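Local coordinates for protein lysine cyclodeaminase (PDB 5YU3) that probably converts L-lysine to L-pipecolic acid with loss of ammonia, using a bound nicotinamide-adenine dinucleotide as its cofactor, at residues L219-I230 / E242-R250. Numbering follows the deposited sequence.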
ATOM      1  N   LEU A 219     -32.546  -0.886  -3.112  1.00 17.79           N
ATOM      2  CA  LEU A 219     -33.568  -0.589  -4.084  1.00 19.59           C
ATOM      3  C   LEU A 219     -34.442  -1.828  -4.202  1.00 24.83           C
ATOM      4  O   LEU A 219     -33.905  -2.937  -4.338  1.00 23.40           O
ATOM      5  CB  LEU A 219     -32.938  -0.250  -5.448  1.00 22.71           C
ATOM      6  CG  LEU A 219     -33.824   0.244  -6.594  1.00 25.22           C
ATOM      7  CD1 LEU A 219     -34.237   1.704  -6.371  1.00 26.16           C
ATOM      8  CD2 LEU A 219     -33.078   0.092  -7.917  1.00 26.73           C
ATOM      9  N   PRO A 220     -35.763  -1.704  -4.111  1.00 22.03           N
ATOM     10  CA  PRO A 220     -36.619  -2.895  -4.102  1.00 27.82           C
ATOM     11  C   PRO A 220     -36.807  -3.493  -5.484  1.00 28.82           C
ATOM     12  O   PRO A 220     -36.754  -2.802  -6.505  1.00 27.17           O
ATOM     13  CB  PRO A 220     -37.942  -2.369  -3.541  1.00 30.23           C
ATOM     14  CG  PRO A 220     -37.864  -0.806  -3.911  1.00 27.81           C
ATOM     15  CD  PRO A 220     -36.601  -0.467  -3.897  1.00 27.81           C
ATOM     16  N   ASP A 221     -37.034  -4.810  -5.497  1.00 27.36           N
ATOM     17  CA  ASP A 221     -37.310  -5.556  -6.725  1.00 30.63           C
ATOM     18  C   ASP A 221     -38.756  -5.289  -7.113  1.00 33.45           C
ATOM     19  O   ASP A 221     -39.675  -6.015  -6.728  1.00 32.42           O
ATOM     20  CB  ASP A 221     -37.059  -7.047  -6.524  1.00 29.43           C
ATOM     21  CG  ASP A 221     -37.246  -7.856  -7.803  1.00 32.00           C
ATOM     22  OD1 ASP A 221     -37.470  -7.263  -8.886  1.00 32.02           O
ATOM     23  OD2 ASP A 221     -37.167  -9.098  -7.714  1.00 35.57           O
ATOM     24  N   THR A 222     -38.964  -4.223  -7.874  1.00 32.07           N
ATOM     25  CA  THR A 222     -40.306  -3.850  -8.297  1.00 35.76           C
ATOM     26  C   THR A 222     -40.214  -3.212  -9.681  1.00 31.48           C
ATOM     27  O   THR A 222     -39.183  -3.297 -10.360  1.00 33.63           O
ATOM     28  CB  THR A 222     -40.960  -2.940  -7.250  1.00 31.48           C
ATOM     29  OG1 THR A 222     -42.128  -2.330  -7.813  1.00 33.42           O
ATOM     30  CG2 THR A 222     -39.982  -1.853  -6.790  1.00 36.78           C
ATOM     31  N   GLY A 223     -41.308  -2.590 -10.111  1.00 31.05           N
ATOM     32  CA  GLY A 223     -41.373  -1.996 -11.428  1.00 29.85           C
ATOM     33  C   GLY A 223     -40.343  -0.902 -11.629  1.00 27.82           C
ATOM     34  O   GLY A 223     -40.179  -0.030 -10.770  1.00 27.34           O
ATOM     35  N   VAL A 224     -39.626  -0.953 -12.750  1.00 25.36           N
ATOM     36  CA  VAL A 224     -38.703   0.101 -13.148  1.00 23.96           C
ATOM     37  C   VAL A 224     -39.002   0.461 -14.597  1.00 26.61           C
ATOM     38  O   VAL A 224     -39.654  -0.287 -15.327  1.00 23.89           O
ATOM     39  CB  VAL A 224     -37.227  -0.323 -12.992  1.00 22.69           C
ATOM     40  CG1 VAL A 224     -36.905  -0.631 -11.526  1.00 21.86           C
ATOM     41  CG2 VAL A 224     -36.937  -1.531 -13.866  1.00 21.84           C
ATOM     42  N   ARG A 225     -38.518   1.624 -15.012  1.00 19.85           N
ATOM     43  CA  ARG A 225     -38.689   2.012 -16.401  1.00 23.44           C
ATOM     44  C   ARG A 225     -37.865   1.106 -17.306  1.00 24.88           C
ATOM     45  O   ARG A 225     -36.798   0.617 -16.928  1.00 22.14           O
ATOM     46  CB  ARG A 225     -38.293   3.467 -16.594  1.00 26.76           C
ATOM     47  CG  ARG A 225     -38.942   4.357 -15.568  1.00 28.82           C
ATOM     48  CD  ARG A 225     -40.106   5.073 -16.166  1.00 37.95           C
ATOM     49  NE  ARG A 225     -39.662   6.310 -16.785  1.00 36.48           N
ATOM     50  CZ  ARG A 225     -39.910   7.515 -16.289  1.00 39.20           C
ATOM     51  NH1 ARG A 225     -40.613   7.643 -15.167  1.00 39.28           N
ATOM     52  NH2 ARG A 225     -39.462   8.587 -16.918  1.00 32.93           N
ATOM     53  N   GLU A 226     -38.378   0.895 -18.523  1.00 23.25           N
ATOM     54  CA  GLU A 226     -37.766  -0.056 -19.446  1.00 23.48           C
ATOM     55  C   GLU A 226     -36.320   0.304 -19.758  1.00 20.38           C
ATOM     56  O   GLU A 226     -35.490  -0.589 -19.938  1.00 20.46           O
ATOM     57  CB  GLU A 226     -38.575  -0.119 -20.740  1.00 28.12           C
ATOM     58  CG  GLU A 226     -38.139  -1.240 -21.676  1.00 33.13           C
ATOM     59  CD  GLU A 226     -38.922  -1.246 -22.972  1.00 40.07           C
ATOM     60  OE1 GLU A 226     -39.798  -0.363 -23.140  1.00 44.71           O
ATOM     61  OE2 GLU A 226     -38.645  -2.120 -23.829  1.00 35.67           O
ATOM     62  N   HIS A 227     -36.003   1.595 -19.801  1.00 18.76           N
ATOM     63  CA  HIS A 227     -34.687   2.084 -20.205  1.00 18.57           C
ATOM     64  C   HIS A 227     -33.761   2.371 -19.033  1.00 21.94           C
ATOM     65  O   HIS A 227     -32.663   2.896 -19.254  1.00 17.95           O
ATOM     66  CB  HIS A 227     -34.845   3.355 -21.030  1.00 21.04           C
ATOM     67  CG  HIS A 227     -35.587   4.437 -20.312  1.00 22.05           C
ATOM     68  ND1 HIS A 227     -36.966   4.496 -20.273  1.00 23.44           N
ATOM     69  CD2 HIS A 227     -35.145   5.486 -19.575  1.00 20.34           C
ATOM     70  CE1 HIS A 227     -37.341   5.543 -19.558  1.00 24.31           C
ATOM     71  NE2 HIS A 227     -36.255   6.164 -19.128  1.00 21.23           N
ATOM     72  N   LEU A 228     -34.175   2.051 -17.805  1.00 17.32           N
ATOM     73  CA  LEU A 228     -33.423   2.449 -16.613  1.00 16.60           C
ATOM     74  C   LEU A 228     -31.958   2.030 -16.694  1.00 19.23           C
ATOM     75  O   LEU A 228     -31.635   0.899 -17.081  1.00 17.68           O
ATOM     76  CB  LEU A 228     -34.068   1.840 -15.360  1.00 16.90           C
ATOM     77  CG  LEU A 228     -33.274   1.972 -14.048  1.00 18.24           C
ATOM     78  CD1 LEU A 228     -33.103   3.454 -13.659  1.00 15.40           C
ATOM     79  CD2 LEU A 228     -33.924   1.205 -12.919  1.00 18.60           C
ATOM     80  N   HIS A 229     -31.070   2.960 -16.343  1.00 15.35           N
ATOM     81  CA  HIS A 229     -29.667   2.652 -16.096  1.00 13.97           C
ATOM     82  C   HIS A 229     -29.336   2.888 -14.629  1.00 14.48           C
ATOM     83  O   HIS A 229     -29.677   3.938 -14.074  1.00 15.82           O
ATOM     84  CB  HIS A 229     -28.733   3.502 -16.957  1.00 14.31           C
ATOM     85  CG  HIS A 229     -27.300   3.293 -16.605  1.00 17.46           C
ATOM     86  ND1 HIS A 229     -26.663   2.088 -16.807  1.00 17.28           N
ATOM     87  CD2 HIS A 229     -26.394   4.106 -16.006  1.00 15.50           C
ATOM     88  CE1 HIS A 229     -25.416   2.173 -16.370  1.00 17.78           C
ATOM     89  NE2 HIS A 229     -25.226   3.389 -15.885  1.00 18.79           N
ATOM     90  N   ILE A 230     -28.644   1.930 -14.011  1.00 13.88           N
ATOM     91  CA  ILE A 230     -28.244   2.033 -12.613  1.00 16.29           C
ATOM     92  C   ILE A 230     -26.726   2.052 -12.538  1.00 18.01           C
ATOM     93  O   ILE A 230     -26.069   1.163 -13.093  1.00 14.66           O
ATOM     94  CB  ILE A 230     -28.782   0.869 -11.763  1.00 15.69           C
ATOM     95  CG1 ILE A 230     -30.299   0.730 -11.911  1.00 16.74           C
ATOM     96  CG2 ILE A 230     -28.372   1.067 -10.285  1.00 15.80           C
ATOM     97  CD1 ILE A 230     -30.866  -0.481 -11.158  1.00 19.22           C
ATOM     98  N   GLU A 242     -26.112  -4.039  -3.103  1.00 17.19           N
ATOM     99  CA  GLU A 242     -27.160  -3.031  -3.050  1.00 17.66           C
ATOM    100  C   GLU A 242     -28.370  -3.346  -3.910  1.00 16.52           C
ATOM    101  O   GLU A 242     -29.452  -2.819  -3.631  1.00 19.91           O
ATOM    102  CB  GLU A 242     -26.603  -1.662  -3.481  1.00 13.37           C
ATOM    103  CG  GLU A 242     -25.548  -1.137  -2.515  1.00 19.17           C
ATOM    104  CD  GLU A 242     -24.995   0.216  -2.922  1.00 15.81           C
ATOM    105  OE1 GLU A 242     -24.724   0.426  -4.125  1.00 16.98           O
ATOM    106  OE2 GLU A 242     -24.830   1.064  -2.020  1.00 17.23           O
ATOM    107  N   LEU A 243     -28.228  -4.179  -4.948  1.00 17.28           N
ATOM    108  CA  LEU A 243     -29.340  -4.335  -5.872  1.00 16.79           C
ATOM    109  C   LEU A 243     -30.017  -5.695  -5.696  1.00 19.33           C
ATOM    110  O   LEU A 243     -29.395  -6.663  -5.242  1.00 19.36           O
ATOM    111  CB  LEU A 243     -28.895  -4.200  -7.334  1.00 19.01           C
ATOM    112  CG  LEU A 243     -28.271  -2.870  -7.759  1.00 15.72           C
ATOM    113  CD1 LEU A 243     -27.956  -2.877  -9.257  1.00 17.97           C
ATOM    114  CD2 LEU A 243     -29.221  -1.729  -7.423  1.00 17.24           C
ATOM    115  N   PRO A 244     -31.287  -5.803  -6.056  1.00 17.53           N
ATOM    116  CA  PRO A 244     -31.968  -7.096  -5.938  1.00 21.56           C
ATOM    117  C   PRO A 244     -31.541  -8.041  -7.049  1.00 19.85           C
ATOM    118  O   PRO A 244     -31.353  -7.636  -8.199  1.00 22.58           O
ATOM    119  CB  PRO A 244     -33.449  -6.723  -6.039  1.00 23.18           C
ATOM    120  CG  PRO A 244     -33.443  -5.254  -6.685  1.00 26.38           C
ATOM    121  CD  PRO A 244     -32.245  -4.739  -6.527  1.00 20.24           C
ATOM    122  N   LEU A 245     -31.368  -9.316  -6.688  1.00 21.47           N
ATOM    123  CA  LEU A 245     -30.907 -10.305  -7.660  1.00 21.74           C
ATOM    124  C   LEU A 245     -31.800 -10.333  -8.895  1.00 21.55           C
ATOM    125  O   LEU A 245     -31.308 -10.399 -10.029  1.00 24.63           O
ATOM    126  CB  LEU A 245     -30.857 -11.694  -7.013  1.00 26.58           C
ATOM    127  CG  LEU A 245     -30.463 -12.833  -7.957  1.00 29.95           C
ATOM    128  CD1 LEU A 245     -29.053 -12.619  -8.521  1.00 29.58           C
ATOM    129  CD2 LEU A 245     -30.586 -14.192  -7.257  1.00 30.35           C
ATOM    130  N   GLY A 246     -33.117 -10.270  -8.692  1.00 24.72           N
ATOM    131  CA  GLY A 246     -34.032 -10.356  -9.824  1.00 28.56           C
ATOM    132  C   GLY A 246     -33.799  -9.259 -10.841  1.00 28.21           C
ATOM    133  O   GLY A 246     -33.801  -9.506 -12.049  1.00 28.26           O
ATOM    134  N   LEU A 247     -33.569  -8.034 -10.361  1.00 25.60           N
ATOM    135  CA  LEU A 247     -33.219  -6.926 -11.241  1.00 25.78           C
ATOM    136  C   LEU A 247     -31.898  -7.189 -11.965  1.00 22.70           C
ATOM    137  O   LEU A 247     -31.795  -7.011 -13.184  1.00 23.47           O
ATOM    138  CB  LEU A 247     -33.144  -5.641 -10.411  1.00 27.58           C
ATOM    139  CG  LEU A 247     -33.211  -4.270 -11.065  1.00 30.53           C
ATOM    140  CD1 LEU A 247     -33.678  -3.238 -10.039  1.00 29.67           C
ATOM    141  CD2 LEU A 247     -31.843  -3.884 -11.616  1.00 32.07           C
ATOM    142  N   LEU A 248     -30.873  -7.602 -11.222  1.00 21.53           N
ATOM    143  CA  LEU A 248     -29.563  -7.865 -11.815  1.00 21.04           C
ATOM    144  C   LEU A 248     -29.651  -8.907 -12.925  1.00 24.70           C
ATOM    145  O   LEU A 248     -29.013  -8.768 -13.979  1.00 23.42           O
ATOM    146  CB  LEU A 248     -28.612  -8.344 -10.720  1.00 25.59           C
ATOM    147  CG  LEU A 248     -27.200  -7.813 -10.502  1.00 34.07           C
ATOM    148  CD1 LEU A 248     -27.088  -6.311 -10.701  1.00 24.54           C
ATOM    149  CD2 LEU A 248     -26.801  -8.205  -9.079  1.00 28.27           C
ATOM    150  N   GLU A 249     -30.436  -9.962 -12.704  1.00 25.28           N
ATOM    151  CA  GLU A 249     -30.548 -11.031 -13.687  1.00 26.76           C
ATOM    152  C   GLU A 249     -31.240 -10.571 -14.961  1.00 27.77           C
ATOM    153  O   GLU A 249     -31.020 -11.170 -16.018  1.00 33.55           O
ATOM    154  CB  GLU A 249     -31.283 -12.225 -13.071  1.00 31.34           C
ATOM    155  CG  GLU A 249     -30.466 -12.932 -11.998  1.00 31.57           C
ATOM    156  CD  GLU A 249     -31.223 -14.069 -11.320  1.00 39.17           C
ATOM    157  OE1 GLU A 249     -32.469 -13.992 -11.217  1.00 40.31           O
ATOM    158  OE2 GLU A 249     -30.565 -15.035 -10.878  1.00 41.43           O
ATOM    159  N   ARG A 250     -32.053  -9.519 -14.895  1.00 20.21           N
ATOM    160  CA  ARG A 250     -32.680  -8.976 -16.092  1.00 23.92           C
ATOM    161  C   ARG A 250     -31.853  -7.889 -16.765  1.00 24.24           C
ATOM    162  O   ARG A 250     -32.240  -7.417 -17.839  1.00 24.45           O
ATOM    163  CB  ARG A 250     -34.061  -8.402 -15.757  1.00 23.74           C
ATOM    164  CG  ARG A 250     -35.099  -9.443 -15.391  1.00 28.35           C
ATOM    165  CD  ARG A 250     -36.481  -8.804 -15.281  1.00 29.62           C
ATOM    166  NE  ARG A 250     -36.613  -7.950 -14.098  1.00 30.55           N
ATOM    167  CZ  ARG A 250     -36.879  -8.407 -12.875  1.00 31.72           C
ATOM    168  NH1 ARG A 250     -37.038  -9.709 -12.672  1.00 34.74           N
ATOM    169  NH2 ARG A 250     -36.991  -7.567 -11.850  1.00 30.40           N
TER
HETATM  170  O   HOH W   1     -34.932 -10.064  -6.387  1.00 31.19           O
HETATM  171  O   HOH W   2     -37.628 -10.923  -9.876  1.00 36.68           O
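Ile-230 drives its two ends into a cluster of Leu-219, Leu-243 and Leu-247. Its CD1 meets Leu-247 CD2 tip to tip at 3.6 Å, while CG2, anti to the backbone N, faces both methyls of Leu-243 tip to tip, 4.1 Å from Leu-243 CD2. The beta-branched side chain suits a strand residue that must reach two leucines at once. Cutting this side chain back to an alanine is likely to leave a gap between Leu-243 and Leu-247, with both leucine ends freer to turn. Leu-219 closes the cluster: its side chain crosses that of Leu-247 at about a right angle, with Leu-219 CD2 4.0 Å from Leu-247 CD1. Beside this cluster, the ring of Pro-244 lies against the backbone, with CD 3.3 Å from Leu-219 O, and Asp-221 CB rests on Pro-244 CB. At the N-cap position the helix makes no use of the residue's amide hydrogen, so proline, which has none, costs it no bond and can give its ring to packing; the buried Leu-219 O has no hydrogen-bonding partner in the model.

The solvent side is looser and polar. With chi1 at -176°, Asp-221 swings its carboxylate past Pro-244 toward the helix. OD1 receives Arg-250 NH2 on its syn side at 3.0 Å in a salt bridge; the bond is bent (141°), though OD1 lies in the guanidinium plane. OD2 accepts from two waters, one linking it to Gly-246 N in the first turn of the helix, the other to Arg-250 NH1. Glycine suits its place, since a CB on Gly-246 would collide with Asp-221 OD2 as it is placed.

Strand 229-232 belongs to the parallel sheet of the Rossmann-type NAD-binding domain, between strands 204-207 and 297-300. Helix 245-250 leads into edge strand 252-255. Leu-219 also touches Ile-205 of strand 204-207 and, with Val-224, Ala-199 of helix 195-201, while Leu-247 reaches Leu-296, just before strand 297-300.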